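Local coordinates for malonyl-CoA-[acyl-carrier-protein] transacylase (Coxiella burnetii, PDB 3TQE) that probably transfers the malonyl group from malonyl-CoA to holo acyl carrier protein, the step that supplies malonyl units for fatty acid synthesis, at residues A[235-238]-A[239-243]; A[258-261]-A[262-265]; A[303-306]-A[307-311]. One frame throughout, in Å; residues are numbered along the deposited sequence.

Contact 1: A[235-238]-A[239-243]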
loop_
_atom_site.group_PDB
_atom_site.type_symbol
_atom_site.label_atom_id
_atom_site.label_comp_id
_atom_site.label_asym_id
_atom_site.label_seq_id
_atom_site.Cartn_x
_atom_site.Cartn_y
_atom_site.Cartn_z
ATOM N N ASN A 235 -2.441 6.177 -6.594
ATOM C CA ASN A 235 -0.997 6.293 -6.534
ATOM C C ASN A 235 -0.384 6.829 -7.789
ATOM O O ASN A 235 0.666 7.467 -7.735
ATOM C CB ASN A 235 -0.377 4.917 -6.320
ATOM C CG ASN A 235 -0.596 4.351 -4.943
ATOM O OD1 ASN A 235 -0.992 5.030 -3.958
ATOM N ND2 ASN A 235 -0.278 3.088 -4.847
ATOM N N VAL A 236 -0.955 6.463 -8.921
ATOM C CA VAL A 236 -0.262 6.689 -10.171
ATOM C C VAL A 236 -0.385 8.110 -10.611
ATOM O O VAL A 236 0.555 8.649 -11.211
ATOM C CB VAL A 236 -0.751 5.707 -11.250
ATOM C CG1 VAL A 236 -2.172 5.961 -11.622
ATOM C CG2 VAL A 236 0.147 5.724 -12.442
ATOM N N ASP A 237 -1.513 8.738 -10.287
ATOM C CA ASP A 237 -1.808 10.079 -10.767
ATOM C C ASP A 237 -2.229 11.094 -9.724
ATOM O O ASP A 237 -2.475 12.270 -10.036
ATOM C CB ASP A 237 -2.831 9.994 -11.897
ATOM C CG ASP A 237 -4.080 9.279 -11.518
ATOM O OD1 ASP A 237 -4.266 8.972 -10.327
ATOM O OD2 ASP A 237 -4.864 8.945 -12.444
ATOM N N VAL A 238 -2.337 10.657 -8.477
ATOM C CA VAL A 238 -2.638 11.533 -7.378
ATOM C C VAL A 238 -3.984 12.241 -7.553
ATOM O O VAL A 238 -4.156 13.396 -7.197
ATOM C CB VAL A 238 -1.514 12.548 -7.108
ATOM C CG1 VAL A 238 -1.598 13.075 -5.686
ATOM C CG2 VAL A 238 -0.119 11.927 -7.344
ATOM N N VAL A 239 -4.945 11.520 -8.072
ATOM C CA VAL A 239 -6.316 11.995 -8.127
ATOM C C VAL A 239 -7.284 10.870 -7.895
ATOM O O VAL A 239 -6.943 9.701 -8.000
ATOM C CB VAL A 239 -6.650 12.687 -9.436
ATOM C CG1 VAL A 239 -5.765 13.900 -9.654
ATOM C CG2 VAL A 239 -6.522 11.739 -10.531
ATOM N N ASP A 240 -8.514 11.239 -7.579
ATOM C CA ASP A 240 -9.562 10.267 -7.454
ATOM C C ASP A 240 -10.273 10.114 -8.777
ATOM O O ASP A 240 -10.259 11.029 -9.624
ATOM C CB ASP A 240 -10.542 10.685 -6.372
ATOM C CG ASP A 240 -11.163 12.001 -6.623
ATOM O OD1 ASP A 240 -10.422 12.976 -6.916
ATOM O OD2 ASP A 240 -12.394 12.067 -6.494
ATOM N N HIS A 241 -10.904 8.970 -8.947
ATOM C CA HIS A 241 -11.639 8.654 -10.160
ATOM C C HIS A 241 -12.963 8.000 -9.827
ATOM O O HIS A 241 -13.041 7.182 -8.940
ATOM C CB HIS A 241 -10.857 7.685 -11.016
ATOM C CG HIS A 241 -9.568 8.236 -11.513
ATOM N ND1 HIS A 241 -9.504 9.380 -12.282
ATOM C CD2 HIS A 241 -8.295 7.806 -11.363
ATOM C CE1 HIS A 241 -8.239 9.629 -12.581
ATOM N NE2 HIS A 241 -7.486 8.686 -12.037
ATOM N N ASN A 242 -13.999 8.342 -10.568
ATOM C CA ASN A 242 -15.316 7.756 -10.352
ATOM C C ASN A 242 -15.689 6.701 -11.368
ATOM O O ASN A 242 -16.572 5.878 -11.137
ATOM C CB ASN A 242 -16.359 8.860 -10.380
ATOM C CG ASN A 242 -16.212 9.832 -9.242
ATOM O OD1 ASN A 242 -16.372 11.054 -9.415
ATOM N ND2 ASN A 242 -15.930 9.314 -8.070
ATOM N N GLU A 243 -15.057 6.735 -12.531
ATOM C CA GLU A 243 -15.447 5.890 -13.634
ATOM C C GLU A 243 -14.731 4.560 -13.601
ATOM O O GLU A 243 -13.521 4.550 -13.444
ATOM C CB GLU A 243 -15.074 6.611 -14.918
ATOM C CG GLU A 243 -15.539 8.043 -14.970
ATOM C CD GLU A 243 -14.512 9.142 -14.464
ATOM O OE1 GLU A 243 -13.522 8.948 -13.625
ATOM O OE2 GLU A 243 -14.785 10.285 -14.925
#
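Asp237 and His241, four residues apart in a loop with no regular secondary structure, join in a His-carboxylate hydrogen bond. The loop belongs to the acyl transferase domain and links helix 210-220 to helix 244-254. His241 NE2 donates to Asp237 OD2 at 2.7 Å, and the N-H points almost straight at the oxygen (164°). The acceptor lies in the imidazole plane, at the ring edge. On the other partner, NE2 comes to the syn side of OD2, somewhat out of the carboxylate plane. The two flat groups are turned 57° against each other. Asp237 CG lies between its backbone N and carbonyl carbon (chi1 56°), which brings the carboxylate to the side of Val239 N and His241. The carboxylate beside the ring would probably favour the charged form of the imidazole. The pair lies away from the predicted active site and joins the ends of a five-residue bend. The imidazole also meets the ring of His234 and packs on Ile246 and Ile247 of helix 244-254. The second carboxylate oxygen serves Val239. Val239 N gives a weak hydrogen bond to Asp237 OD1 at 3.5 Å, and Val239 CG2 lies 3.6 Å from the same OD1.

Contact 2: A[258-261]-A[262-265]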
loop_
_atom_site.group_PDB
_atom_site.type_symbol
_atom_site.label_atom_id
_atom_site.label_comp_id
_atom_site.label_asym_id
_atom_site.label_seq_id
_atom_site.Cartn_x
_atom_site.Cartn_y
_atom_site.Cartn_z
ATOM N N PRO A 258 5.639 4.828 -10.731
ATOM C CA PRO A 258 5.929 5.021 -9.323
ATOM C C PRO A 258 4.715 5.324 -8.487
ATOM O O PRO A 258 3.765 5.936 -8.960
ATOM C CB PRO A 258 6.878 6.210 -9.288
ATOM C CG PRO A 258 6.853 6.747 -10.576
ATOM C CD PRO A 258 6.359 5.787 -11.568
ATOM N N VAL A 259 4.794 4.901 -7.240
ATOM C CA VAL A 259 3.794 5.236 -6.246
ATOM C C VAL A 259 4.117 6.640 -5.749
ATOM O O VAL A 259 5.129 6.875 -5.090
ATOM C CB VAL A 259 3.835 4.253 -5.085
ATOM C CG1 VAL A 259 2.917 4.669 -3.943
ATOM C CG2 VAL A 259 3.483 2.880 -5.582
ATOM N N ARG A 260 3.211 7.573 -6.023
ATOM C CA ARG A 260 3.448 8.966 -5.708
ATOM C C ARG A 260 2.899 9.282 -4.333
ATOM O O ARG A 260 1.949 10.055 -4.181
ATOM C CB ARG A 260 2.864 9.844 -6.804
ATOM C CG ARG A 260 3.555 9.590 -8.110
ATOM C CD ARG A 260 2.785 10.097 -9.262
ATOM N NE ARG A 260 2.739 11.544 -9.282
ATOM C CZ ARG A 260 2.098 12.256 -10.212
ATOM N NH1 ARG A 260 1.414 11.667 -11.183
ATOM N NH2 ARG A 260 2.134 13.568 -10.168
ATOM N N TRP A 261 3.499 8.689 -3.326
ATOM C CA TRP A 261 2.972 8.813 -1.983
ATOM C C TRP A 261 3.170 10.210 -1.406
ATOM O O TRP A 261 2.250 10.783 -0.818
ATOM C CB TRP A 261 3.562 7.756 -1.075
ATOM C CG TRP A 261 2.874 7.644 0.213
ATOM C CD1 TRP A 261 3.341 7.997 1.426
ATOM C CD2 TRP A 261 1.542 7.169 0.416
ATOM N NE1 TRP A 261 2.395 7.750 2.387
ATOM C CE2 TRP A 261 1.271 7.262 1.781
ATOM C CE3 TRP A 261 0.553 6.682 -0.431
ATOM C CZ2 TRP A 261 0.055 6.858 2.323
ATOM C CZ3 TRP A 261 -0.657 6.309 0.112
ATOM C CH2 TRP A 261 -0.886 6.387 1.466
ATOM N N VAL A 262 4.339 10.782 -1.574
ATOM C CA VAL A 262 4.542 12.089 -0.992
ATOM C C VAL A 262 3.564 13.097 -1.629
ATOM O O VAL A 262 2.975 13.892 -0.902
ATOM C CB VAL A 262 6.009 12.531 -1.019
ATOM C CG1 VAL A 262 6.566 12.397 -2.409
ATOM C CG2 VAL A 262 6.158 13.939 -0.427
ATOM N N GLU A 263 3.328 13.028 -2.930
ATOM C CA GLU A 263 2.376 13.938 -3.546
ATOM C C GLU A 263 0.964 13.676 -3.045
ATOM O O GLU A 263 0.165 14.596 -2.918
ATOM C CB GLU A 263 2.410 13.815 -5.063
ATOM C CG GLU A 263 3.597 14.447 -5.678
ATOM C CD GLU A 263 3.787 14.008 -7.106
ATOM O OE1 GLU A 263 4.259 12.861 -7.316
ATOM O OE2 GLU A 263 3.461 14.807 -8.009
ATOM N N THR A 264 0.641 12.422 -2.795
ATOM C CA THR A 264 -0.676 12.069 -2.247
ATOM C C THR A 264 -0.872 12.707 -0.882
ATOM O O THR A 264 -1.917 13.318 -0.622
ATOM C CB THR A 264 -0.837 10.561 -2.146
ATOM O OG1 THR A 264 -0.799 10.025 -3.466
ATOM C CG2 THR A 264 -2.136 10.192 -1.471
ATOM N N ILE A 265 0.115 12.586 -0.016
ATOM C CA ILE A 265 -0.001 13.144 1.323
ATOM C C ILE A 265 -0.057 14.661 1.235
ATOM O O ILE A 265 -0.850 15.290 1.931
ATOM C CB ILE A 265 1.127 12.667 2.224
ATOM C CG1 ILE A 265 1.074 11.147 2.394
ATOM C CG2 ILE A 265 1.125 13.387 3.549
ATOM C CD1 ILE A 265 -0.233 10.579 2.890
#
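The Trp261 indole carries Ile265 over one face, and the Arg260 guanidinium meets the Glu263 carboxylate at its edge. Ile265 CG1 makes a CH-pi contact 4.0 Å from the centroid of the five-membered ring of Trp261. Ile265 CD1 sits over the same indole toward its rim, 3.8 Å from Trp261 CZ2. Trp261 meets the ring of His95, beside the predicted active-site Ser96. Arg260 grips Glu263 side-on in a salt bridge. Its NE reaches Glu263 OE1 at 2.8 Å, and its NH2 reaches Glu263 OE2 at 2.8 Å. Both bonds are nearly straight and lie in the guanidinium plane, but they meet the carboxylate from above its own plane, the two planes being 41° apart. A bend at chi3 (69°) turns the arginine tip to the acid. Arg260 is the N-cap of helix 261-270. Arg260 O accepts hydrogen bonds from Thr264 N at 3.0 Å and Thr264 OG1 at 2.8 Å, from opposite faces of the carbonyl plane. The indole NE1 is buried with no partner in the model. The double grip fixes the rotation of the guanidinium, while its NH1 bonds to Val236 O. The two N-H groups and the helix N terminus probably keep Glu263 ionised.

Contact 3: A[303-306]-A[307-311]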
loop_
_atom_site.group_PDB
_atom_site.type_symbol
_atom_site.label_atom_id
_atom_site.label_comp_id
_atom_site.label_asym_id
_atom_site.label_seq_id
_atom_site.Cartn_x
_atom_site.Cartn_y
_atom_site.Cartn_z
ATOM N N THR A 303 -5.942 -2.030 17.754
ATOM C CA THR A 303 -6.689 -2.608 18.863
ATOM C C THR A 303 -7.956 -1.828 19.077
ATOM O O THR A 303 -8.102 -0.713 18.587
ATOM C CB THR A 303 -5.907 -2.566 20.188
ATOM O OG1 THR A 303 -5.824 -1.202 20.642
ATOM C CG2 THR A 303 -4.510 -3.157 20.067
ATOM N N THR A 304 -8.876 -2.416 19.818
ATOM C CA THR A 304 -10.142 -1.780 20.095
ATOM C C THR A 304 -9.888 -0.465 20.802
ATOM O O THR A 304 -10.510 0.538 20.468
ATOM C CB THR A 304 -11.060 -2.692 20.920
ATOM O OG1 THR A 304 -11.356 -3.836 20.132
ATOM C CG2 THR A 304 -12.335 -1.999 21.296
ATOM N N GLU A 305 -8.989 -0.455 21.779
ATOM C CA GLU A 305 -8.721 0.785 22.525
ATOM C C GLU A 305 -8.178 1.869 21.597
ATOM O O GLU A 305 -8.587 3.019 21.679
ATOM C CB GLU A 305 -7.736 0.544 23.677
ATOM C CG GLU A 305 -7.505 1.754 24.616
ATOM C CD GLU A 305 -7.005 1.406 26.065
ATOM O OE1 GLU A 305 -5.963 0.685 26.253
ATOM O OE2 GLU A 305 -7.648 1.899 27.044
ATOM N N LEU A 306 -7.282 1.501 20.691
ATOM C CA LEU A 306 -6.722 2.472 19.769
ATOM C C LEU A 306 -7.787 3.007 18.833
ATOM O O LEU A 306 -7.815 4.199 18.548
ATOM C CB LEU A 306 -5.576 1.858 18.995
ATOM C CG LEU A 306 -4.324 1.608 19.817
ATOM C CD1 LEU A 306 -3.359 0.791 19.004
ATOM C CD2 LEU A 306 -3.672 2.866 20.314
ATOM N N ILE A 307 -8.669 2.141 18.365
ATOM C CA ILE A 307 -9.748 2.564 17.490
ATOM C C ILE A 307 -10.651 3.542 18.224
ATOM O O ILE A 307 -10.999 4.596 17.700
ATOM C CB ILE A 307 -10.548 1.374 16.942
ATOM C CG1 ILE A 307 -9.664 0.607 15.949
ATOM C CG2 ILE A 307 -11.856 1.842 16.325
ATOM C CD1 ILE A 307 -10.198 -0.740 15.573
ATOM N N LEU A 308 -11.041 3.199 19.443
ATOM C CA LEU A 308 -11.924 4.080 20.194
ATOM C C LEU A 308 -11.258 5.404 20.499
ATOM O O LEU A 308 -11.901 6.434 20.419
ATOM C CB LEU A 308 -12.388 3.392 21.469
ATOM C CG LEU A 308 -13.342 2.220 21.225
ATOM C CD1 LEU A 308 -13.491 1.454 22.520
ATOM C CD2 LEU A 308 -14.694 2.642 20.699
ATOM N N THR A 309 -9.966 5.393 20.792
ATOM C CA THR A 309 -9.199 6.607 21.006
ATOM C C THR A 309 -9.195 7.497 19.764
ATOM O O THR A 309 -9.396 8.708 19.850
ATOM C CB THR A 309 -7.774 6.260 21.389
ATOM O OG1 THR A 309 -7.815 5.634 22.675
ATOM C CG2 THR A 309 -6.872 7.469 21.454
ATOM N N ALA A 310 -8.972 6.872 18.618
ATOM C CA ALA A 310 -8.952 7.577 17.350
ATOM C C ALA A 310 -10.307 8.192 17.060
ATOM O O ALA A 310 -10.381 9.307 16.579
ATOM C CB ALA A 310 -8.525 6.640 16.230
ATOM N N ILE A 311 -11.384 7.447 17.269
ATOM C CA ILE A 311 -12.709 7.977 17.031
ATOM C C ILE A 311 -12.961 9.172 17.932
ATOM O O ILE A 311 -13.462 10.212 17.500
ATOM C CB ILE A 311 -13.773 6.914 17.220
ATOM C CG1 ILE A 311 -13.601 5.794 16.191
ATOM C CG2 ILE A 311 -15.161 7.521 17.143
ATOM C CD1 ILE A 311 -14.474 4.576 16.437
#
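Thr309 and Glu305 meet across the first turns of the C-terminal helix 304-313, an alpha helix capped by Thr303. From CB outward, Thr309 stays close to the preceding turn. Its CB lies 3.4 Å from Glu305 O and is also near Leu306 O. At the tip, OG1 donates to Glu305 O at 2.9 Å. The hydroxyl can reach back because OG1 lies beside the backbone N and opposite the carbonyl carbon (chi1 -67°). Thr309 N donates to the same oxygen in the regular helical pattern. Glu305 O is therefore gripped by two donors, one from each face of the carbonyl plane, and OG1 stands 37° out of that plane.

One residue earlier, Thr304 and Leu308 lie side by side and point the same way. Their methyls touch, Thr304 CG2 to Leu308 CD1, at 3.8 Å. Thr304 OG1 is hydrogen-bonded to Gln30 NE2. Ile307 runs its CG1 alongside the carbonyl of Thr303, 3.3 Å from Thr303 O. The Ile307 side chain is buried and packs on Cys80 and Trp81 of helix 63-83, while Leu308 and Thr309 are exposed. The helix thus lies against helix 63-83, far from the predicted active site. At its start, Leu306 N donates to the capping Thr303 OG1 at 3.1 Å, with an N-H...O angle of 163°.

The three contacts follow one another along the chain. Each is local, so none nests in or crosses another. Contact 1 comes first. It lies in the loop between helix 210-220 and helix 244-254 and closes a short turn there. After that helix, contact 2 marks the passage from strand 259-260 into helix 261-270. The chain here returns to contact 1: Asn235 O probably bonds to Arg260 N at 3.1 Å, and Val238 packs on the arginine. Of the two, contact 2 is near the predicted active site, with the Trp261 side chain about 8 Å from that of Ser96. Contact 3 lies apart, its centre about 27 Å from that of contact 2, where the last helix begins after strand 297-300.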